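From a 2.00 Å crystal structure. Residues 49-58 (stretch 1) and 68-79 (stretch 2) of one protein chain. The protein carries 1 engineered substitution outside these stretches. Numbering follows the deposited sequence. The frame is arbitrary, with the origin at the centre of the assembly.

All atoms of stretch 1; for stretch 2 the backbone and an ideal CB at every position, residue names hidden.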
# COMPACT_ATOMS: atom_id res chain seq x y z
N LEU A 49 1.81 -1.77 -5.65
CA LEU A 49 2.93 -2.70 -5.79
C LEU A 49 4.03 -2.23 -4.87
O LEU A 49 4.34 -1.05 -4.86
CB LEU A 49 3.46 -2.71 -7.23
CG LEU A 49 2.76 -3.63 -8.22
CD1 LEU A 49 1.51 -2.96 -8.78
CD2 LEU A 49 3.69 -4.06 -9.35
N THR A 50 4.60 -3.13 -4.07
CA THR A 50 5.74 -2.73 -3.23
C THR A 50 7.00 -2.89 -4.04
O THR A 50 7.08 -3.76 -4.90
CB THR A 50 5.85 -3.56 -1.93
OG1 THR A 50 5.99 -4.95 -2.26
CG2 THR A 50 4.62 -3.33 -1.04
N ASN A 51 8.01 -2.07 -3.74
CA ASN A 51 9.26 -2.13 -4.52
C ASN A 51 10.14 -3.35 -4.20
O ASN A 51 10.43 -4.17 -5.07
CB ASN A 51 10.08 -0.85 -4.36
CG ASN A 51 11.22 -0.77 -5.37
OD1 ASN A 51 11.08 -1.22 -6.51
ND2 ASN A 51 12.35 -0.23 -4.95
N PHE A 52 10.59 -3.42 -2.95
CA PHE A 52 11.40 -4.54 -2.49
C PHE A 52 11.06 -4.86 -1.04
O PHE A 52 11.18 -3.99 -0.18
CB PHE A 52 12.91 -4.26 -2.62
CG PHE A 52 13.78 -5.47 -2.30
CD1 PHE A 52 14.11 -5.78 -0.98
CD2 PHE A 52 14.21 -6.31 -3.31
CE1 PHE A 52 14.88 -6.89 -0.68
CE2 PHE A 52 14.99 -7.42 -3.02
CZ PHE A 52 15.32 -7.72 -1.70
N PRO A 53 10.62 -6.10 -0.75
CA PRO A 53 10.29 -7.16 -1.72
C PRO A 53 9.17 -6.74 -2.69
O PRO A 53 8.37 -5.84 -2.39
CB PRO A 53 9.82 -8.33 -0.84
CG PRO A 53 9.70 -7.77 0.57
CD PRO A 53 10.55 -6.56 0.64
N ARG A 54 9.17 -7.35 -3.87
CA ARG A 54 8.18 -7.02 -4.88
C ARG A 54 6.91 -7.82 -4.63
O ARG A 54 6.93 -9.04 -4.55
CB ARG A 54 8.71 -7.31 -6.28
CG ARG A 54 7.71 -7.00 -7.39
CD ARG A 54 8.31 -7.23 -8.76
NE ARG A 54 7.31 -7.20 -9.83
CZ ARG A 54 6.92 -6.11 -10.48
NH1 ARG A 54 7.45 -4.93 -10.16
NH2 ARG A 54 6.01 -6.18 -11.44
N ARG A 55 5.79 -7.12 -4.49
CA ARG A 55 4.53 -7.76 -4.18
C ARG A 55 3.44 -7.03 -4.93
O ARG A 55 3.45 -5.80 -4.99
CB ARG A 55 4.27 -7.67 -2.67
CG ARG A 55 5.08 -8.65 -1.80
CD ARG A 55 4.94 -8.29 -0.33
NE ARG A 55 5.54 -6.99 -0.19
CZ ARG A 55 6.43 -6.63 0.72
NH1 ARG A 55 6.81 -7.45 1.69
NH2 ARG A 55 6.90 -5.41 0.64
N LYS A 56 2.51 -7.77 -5.51
CA LYS A 56 1.30 -7.15 -6.04
C LYS A 56 0.28 -7.24 -4.91
O LYS A 56 -0.25 -8.33 -4.65
CB LYS A 56 0.81 -7.90 -7.27
CG LYS A 56 1.85 -8.05 -8.38
CD LYS A 56 1.56 -7.13 -9.56
CE LYS A 56 2.39 -7.51 -10.80
NZ LYS A 56 1.99 -8.81 -11.41
N LEU A 57 0.04 -6.13 -4.23
CA LEU A 57 -0.84 -6.14 -3.06
C LEU A 57 -2.29 -6.38 -3.49
O LEU A 57 -3.14 -6.83 -2.70
CB LEU A 57 -0.71 -4.83 -2.28
CG LEU A 57 0.68 -4.42 -1.80
CD1 LEU A 57 0.59 -3.11 -1.01
CD2 LEU A 57 1.26 -5.50 -0.90
N SER A 58 -2.58 -6.11 -4.75
CA SER A 58 -3.93 -6.36 -5.23
C SER A 58 -4.16 -7.86 -5.33
O SER A 58 -5.30 -8.31 -5.39
CB SER A 58 -4.19 -5.66 -6.58
OG SER A 58 -5.50 -5.94 -7.08
N UNK A 68 0.26 -9.89 8.40
CA UNK A 68 -0.15 -11.10 7.68
C UNK A 68 0.27 -11.04 6.20
O UNK A 68 0.60 -12.06 5.59
CB UNK A 68 -1.66 -11.29 7.79
N UNK A 69 0.29 -9.83 5.64
CA UNK A 69 0.71 -9.63 4.25
C UNK A 69 2.22 -9.81 4.09
O UNK A 69 2.74 -9.96 2.98
CB UNK A 69 0.30 -8.24 3.77
N UNK A 70 2.94 -9.80 5.22
CA UNK A 70 4.38 -9.96 5.20
C UNK A 70 5.16 -8.70 4.85
O UNK A 70 6.31 -8.78 4.42
CB UNK A 70 4.74 -11.06 4.21
N UNK A 71 4.55 -7.53 5.05
CA UNK A 71 5.24 -6.27 4.76
C UNK A 71 6.42 -6.09 5.71
O UNK A 71 6.41 -6.61 6.84
CB UNK A 71 4.28 -5.09 4.87
N UNK A 72 7.45 -5.38 5.23
CA UNK A 72 8.63 -5.08 6.04
C UNK A 72 8.38 -3.83 6.89
O UNK A 72 7.35 -3.17 6.71
CB UNK A 72 9.86 -4.89 5.15
N UNK A 73 9.29 -3.52 7.83
CA UNK A 73 9.07 -2.32 8.66
C UNK A 73 8.97 -1.05 7.83
O UNK A 73 8.29 -0.10 8.22
CB UNK A 73 10.20 -2.17 9.68
N UNK A 74 9.65 -1.02 6.69
CA UNK A 74 9.57 0.12 5.80
C UNK A 74 9.33 -0.39 4.39
O UNK A 74 9.97 -1.37 3.98
CB UNK A 74 10.84 0.97 5.87
N UNK A 75 8.42 0.26 3.67
CA UNK A 75 8.08 -0.14 2.31
C UNK A 75 7.90 1.05 1.42
O UNK A 75 7.46 2.11 1.87
CB UNK A 75 6.81 -0.99 2.30
N UNK A 76 8.23 0.87 0.14
CA UNK A 76 7.90 1.85 -0.87
C UNK A 76 6.78 1.25 -1.73
O UNK A 76 6.92 0.14 -2.27
CB UNK A 76 9.12 2.23 -1.71
N UNK A 77 5.66 1.96 -1.82
CA UNK A 77 4.49 1.43 -2.51
C UNK A 77 4.22 2.28 -3.75
O UNK A 77 3.97 3.49 -3.63
CB UNK A 77 3.27 1.41 -1.59
N UNK A 78 4.28 1.65 -4.92
CA UNK A 78 3.92 2.33 -6.17
C UNK A 78 2.43 2.19 -6.45
O UNK A 78 1.89 1.09 -6.42
CB UNK A 78 4.73 1.77 -7.34
N UNK A 79 1.78 3.31 -6.73
CA UNK A 79 0.40 3.29 -7.18
C UNK A 79 0.42 3.22 -8.70
O UNK A 79 0.91 4.14 -9.36
CB UNK A 79 -0.37 4.51 -6.68

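Position 68 has no atom of stretch 1 within 5.5 Å of its ideal CB, so the visible atoms set no preference; it is Glu 68. At 69 the CB points toward stretch 1 but stops 5.5 Å from Leu 57 CD2, leaving room for a small or medium apolar group. Ala 69 occupies it without close contact.

Position 70 has phi 80°, which by itself favours glycine. Gly 70 is the first residue to leave helical angles after a weakly bonded helix, in a Schellman motif. Its O lies 3.1 Å from Arg 55 NH1, at an angle too poor for a hydrogen bond.

At 71 the CB points sideways, 4.7 Å from Arg 55 NH1. A branched or long apolar chain would suit. Leu 71 (m, t) brings its end nearer: CD2 lies over one face of the Arg 55 guanidinium, 3.6 Å from Arg 55 CZ, and 4.1 Å from Leu 57 CD2.

The CB at 72 points toward stretch 1, 4.9 Å from Pro 53 CD, and a small or medium, fairly apolar side chain would suit. Cys 72 places SG 3.5 Å from Pro 53 CD.

Positions 73 and 74 face nothing of stretch 1 and admit many residues; they are Pro 73 and Gln 74.

At 75 the CB points toward stretch 1, 4.7 Å from Arg 55 NH2. The positive charge favours an acid, though a neutral acceptor might also fit. Glu 75 (m, m) forms a salt bridge, OE2 to Arg 55 NH2 at 2.4 Å, near the guanidinium plane; that nitrogen is modelled too close to its neighbour, so the distance is less certain. OE2 also accepts from Cys 72 N at 2.6 Å.

The O of 76 accepts a hydrogen bond from Asn 51 N (2.9 Å). Its CB points sideways, 4.2 Å from Asn 51 CB, and polar or beta-branched residues would suit. Thr 76 packs CB to CB against Asn 51 at 4.1 Å.

Position 77 pairs with Thr 50, CB on the same sheet face, 5.3 Å from Leu 57 CD1: a site for aliphatic residues. Val 77 sets CG2 4.2 Å from Thr 50 CG2.

At 78 the N donates to Leu 49 O (2.7 Å) and Leu 49 N donates to the O of 78 (3.0 Å), a hydrogen-bonded antiparallel pair. A large side chain could extend along stretch 1. Phe 78 does, its ring edge meeting Asn 51 CB at CE2, 3.4 Å.

At 79 the CB points away; Val 79 is deposited.

Stretch 2, residues 68-79: EAGLCPQETVFV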
# COMPACT_ATOMS: atom_id res chain seq x y z
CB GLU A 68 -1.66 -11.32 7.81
CG GLU A 68 -2.08 -11.96 9.14
CD GLU A 68 -3.52 -11.66 9.48
OE1 GLU A 68 -4.11 -10.80 8.78
OE2 GLU A 68 -4.07 -12.27 10.43
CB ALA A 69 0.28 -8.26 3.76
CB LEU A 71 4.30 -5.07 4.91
CG LEU A 71 3.15 -4.98 3.91
CD1 LEU A 71 2.72 -3.53 3.78
CD2 LEU A 71 3.54 -5.57 2.55
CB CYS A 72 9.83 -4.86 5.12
SG CYS A 72 10.22 -6.33 4.12
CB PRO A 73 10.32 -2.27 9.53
CG PRO A 73 10.66 -3.73 9.74
CD PRO A 73 10.42 -4.33 8.35
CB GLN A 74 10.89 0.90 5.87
CG GLN A 74 11.25 1.34 7.30
CD GLN A 74 12.48 2.20 7.31
OE1 GLN A 74 13.40 2.02 6.49
NE2 GLN A 74 12.50 3.19 8.21
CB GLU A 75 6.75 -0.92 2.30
CG GLU A 75 6.80 -2.22 3.07
CD GLU A 75 7.43 -3.33 2.25
OE1 GLU A 75 7.72 -3.11 1.06
OE2 GLU A 75 7.62 -4.46 2.78
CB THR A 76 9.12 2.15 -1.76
OG1 THR A 76 10.13 2.81 -0.98
CG2 THR A 76 8.72 3.05 -2.92
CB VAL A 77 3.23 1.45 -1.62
CG1 VAL A 77 2.04 0.83 -2.37
CG2 VAL A 77 3.47 0.68 -0.32
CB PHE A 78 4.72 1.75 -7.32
CG PHE A 78 6.19 1.99 -7.19
CD1 PHE A 78 6.73 3.20 -7.59
CD2 PHE A 78 7.02 1.02 -6.63
CE1 PHE A 78 8.10 3.44 -7.46
CE2 PHE A 78 8.39 1.26 -6.49
CZ PHE A 78 8.92 2.47 -6.90
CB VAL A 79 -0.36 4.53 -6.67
CG1 VAL A 79 -1.82 4.48 -7.08
CG2 VAL A 79 -0.24 4.63 -5.16
O HOH W 1 9.18 -1.60 -0.64
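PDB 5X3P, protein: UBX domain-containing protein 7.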